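Long-range contact in transcriptional regulatory protein FixJ (Sinorhizobium meliloti, PDB 1D5W), which acts as a two-component response regulator that, once activated by FixL, switches on transcription of the nitrogen-fixation genes nifA and fixK: residues A[79-84]-A[102-107]. The protein carries 3 engineered substitutions. Sequence-based numbering, arbitrary orientation.
Sequences IVITGH and IEKPFE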
loop_
_atom_site.group_PDB
_atom_site.type_symbol
_atom_site.label_atom_id
_atom_site.label_comp_id
_atom_site.label_asym_id
_atom_site.label_seq_id
_atom_site.Cartn_x
_atom_site.Cartn_y
_atom_site.Cartn_z
ATOM N N ILE A 79 -7.611 -2.542 -8.830
ATOM C CA ILE A 79 -6.522 -1.648 -9.172
ATOM C C ILE A 79 -7.122 -0.260 -9.244
ATOM O O ILE A 79 -8.195 -0.072 -9.828
ATOM C CB ILE A 79 -5.898 -1.999 -10.544
ATOM C CG1 ILE A 79 -5.254 -3.387 -10.488
ATOM C CG2 ILE A 79 -4.864 -0.933 -10.935
ATOM C CD1 ILE A 79 -5.212 -4.078 -11.843
ATOM N N VAL A 80 -6.458 0.709 -8.631
ATOM C CA VAL A 80 -6.945 2.070 -8.680
ATOM C C VAL A 80 -6.058 2.815 -9.657
ATOM O O VAL A 80 -4.840 2.663 -9.614
ATOM C CB VAL A 80 -6.825 2.765 -7.314
ATOM C CG1 VAL A 80 -7.316 4.213 -7.418
ATOM C CG2 VAL A 80 -7.609 1.999 -6.270
ATOM N N ILE A 81 -6.650 3.581 -10.569
ATOM C CA ILE A 81 -5.839 4.376 -11.491
ATOM C C ILE A 81 -6.302 5.805 -11.300
ATOM O O ILE A 81 -7.485 6.049 -11.063
ATOM C CB ILE A 81 -5.990 3.945 -12.981
ATOM C CG1 ILE A 81 -7.473 3.888 -13.377
ATOM C CG2 ILE A 81 -5.251 2.603 -13.212
ATOM C CD1 ILE A 81 -7.687 3.688 -14.878
ATOM N N THR A 82 -5.377 6.753 -11.383
ATOM C CA THR A 82 -5.729 8.148 -11.154
ATOM C C THR A 82 -4.703 9.134 -11.694
ATOM O O THR A 82 -3.492 8.857 -11.740
ATOM C CB THR A 82 -5.867 8.421 -9.645
ATOM O OG1 THR A 82 -6.384 9.743 -9.430
ATOM C CG2 THR A 82 -4.482 8.320 -8.964
ATOM N N GLY A 83 -5.198 10.299 -12.088
ATOM C CA GLY A 83 -4.316 11.330 -12.576
ATOM C C GLY A 83 -4.179 12.380 -11.490
ATOM O O GLY A 83 -3.520 13.405 -11.670
ATOM N N HIS A 84 -4.813 12.122 -10.355
ATOM C CA HIS A 84 -4.767 13.060 -9.244
ATOM C C HIS A 84 -4.578 12.320 -7.930
ATOM O O HIS A 84 -5.389 12.455 -7.011
ATOM C CB HIS A 84 -6.065 13.868 -9.175
ATOM C CG HIS A 84 -6.473 14.476 -10.480
ATOM N ND1 HIS A 84 -7.166 13.773 -11.444
ATOM C CD2 HIS A 84 -6.307 15.727 -10.972
ATOM C CE1 HIS A 84 -7.414 14.567 -12.471
ATOM N NE2 HIS A 84 -6.903 15.758 -12.211
ATOM N N ILE A 102 -1.965 2.961 -9.548
ATOM C CA ILE A 102 -1.099 3.455 -10.601
ATOM C C ILE A 102 -1.471 4.828 -11.102
ATOM O O ILE A 102 -2.652 5.116 -11.323
ATOM C CB ILE A 102 -1.129 2.497 -11.787
ATOM C CG1 ILE A 102 -0.940 1.058 -11.282
ATOM C CG2 ILE A 102 -0.056 2.892 -12.798
ATOM C CD1 ILE A 102 -1.074 -0.016 -12.366
ATOM N N GLU A 103 -0.453 5.660 -11.313
ATOM C CA GLU A 103 -0.655 7.026 -11.780
ATOM C C GLU A 103 -0.680 7.187 -13.299
ATOM O O GLU A 103 0.085 6.545 -14.025
ATOM C CB GLU A 103 0.428 7.947 -11.189
ATOM C CG GLU A 103 0.343 8.085 -9.668
ATOM C CD GLU A 103 1.323 9.104 -9.101
ATOM O OE1 GLU A 103 2.555 8.928 -9.287
ATOM O OE2 GLU A 103 0.853 10.078 -8.465
ATOM N N LYS A 104 -1.566 8.060 -13.771
ATOM C CA LYS A 104 -1.687 8.350 -15.198
ATOM C C LYS A 104 -0.737 9.504 -15.522
ATOM O O LYS A 104 -0.446 10.335 -14.658
ATOM C CB LYS A 104 -3.118 8.769 -15.535
ATOM C CG LYS A 104 -4.181 7.725 -15.221
ATOM C CD LYS A 104 -5.552 8.352 -15.311
ATOM C CE LYS A 104 -6.656 7.311 -15.119
ATOM N NZ LYS A 104 -8.002 7.966 -14.989
ATOM N N PRO A 105 -0.249 9.576 -16.771
ATOM C CA PRO A 105 -0.549 8.640 -17.856
ATOM C C PRO A 105 0.369 7.425 -17.806
ATOM O O PRO A 105 1.485 7.488 -17.288
ATOM C CB PRO A 105 -0.284 9.481 -19.097
ATOM C CG PRO A 105 0.994 10.222 -18.680
ATOM C CD PRO A 105 0.698 10.618 -17.223
ATOM N N PHE A 106 -0.091 6.312 -18.347
ATOM C CA PHE A 106 0.743 5.125 -18.383
ATOM C C PHE A 106 0.506 4.385 -19.688
ATOM O O PHE A 106 -0.537 4.553 -20.318
ATOM C CB PHE A 106 0.434 4.225 -17.191
ATOM C CG PHE A 106 -1.016 3.966 -17.000
ATOM C CD1 PHE A 106 -1.710 3.132 -17.876
ATOM C CD2 PHE A 106 -1.704 4.570 -15.951
ATOM C CE1 PHE A 106 -3.066 2.908 -17.707
ATOM C CE2 PHE A 106 -3.071 4.347 -15.775
ATOM C CZ PHE A 106 -3.751 3.520 -16.651
ATOM N N GLU A 107 1.488 3.588 -20.095
ATOM C CA GLU A 107 1.394 2.799 -21.319
ATOM C C GLU A 107 0.404 1.644 -21.104
ATOM O O GLU A 107 0.246 1.158 -19.975
ATOM C CB GLU A 107 2.766 2.218 -21.665
ATOM C CG GLU A 107 3.830 3.248 -21.963
ATOM C CD GLU A 107 3.680 3.837 -23.347
ATOM O OE1 GLU A 107 2.617 4.437 -23.633
ATOM O OE2 GLU A 107 4.627 3.695 -24.150
#
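Lys104 CG lies anti to its own carbonyl carbon (chi1 -60°) and the chain runs extended beyond it, across Thr82 and Gly83 to Ile81, whose CG1 sits between its own backbone N and carbonyl carbon (chi1 52°) and carries CD1 to 3.8 Å from Lys104 CE. The two segments end the neighbouring parallel strands 78-82 and 100-103 of the receiver domain, a CheY-like fold; helix 87-95 links these strands as a beta-alpha-beta crossover. Backbone hydrogen bonds run from Ile102 N to Val80 O, from Thr82 N to Ile102 O and, at 2.9 Å, from Lys104 N to Thr82 O. Ile81 CG2 meets Phe106 CE2 obliquely at 3.8 Å, and both side chains pack on Ile111 of helix 108-119. At the phosphorylated aspartate of position 54, Lys104 NZ and Gly83 N hydrogen-bond to phosphoryl oxygen OP1, and Thr82 OG1 to OP2. A methionine in place of Lys104 would probably leave OP1 without its cationic partner, held by Gly83 N but no longer by a charged amine. Thr82 OG1 also closes an ST turn, accepting His84 N at 3.0 Å.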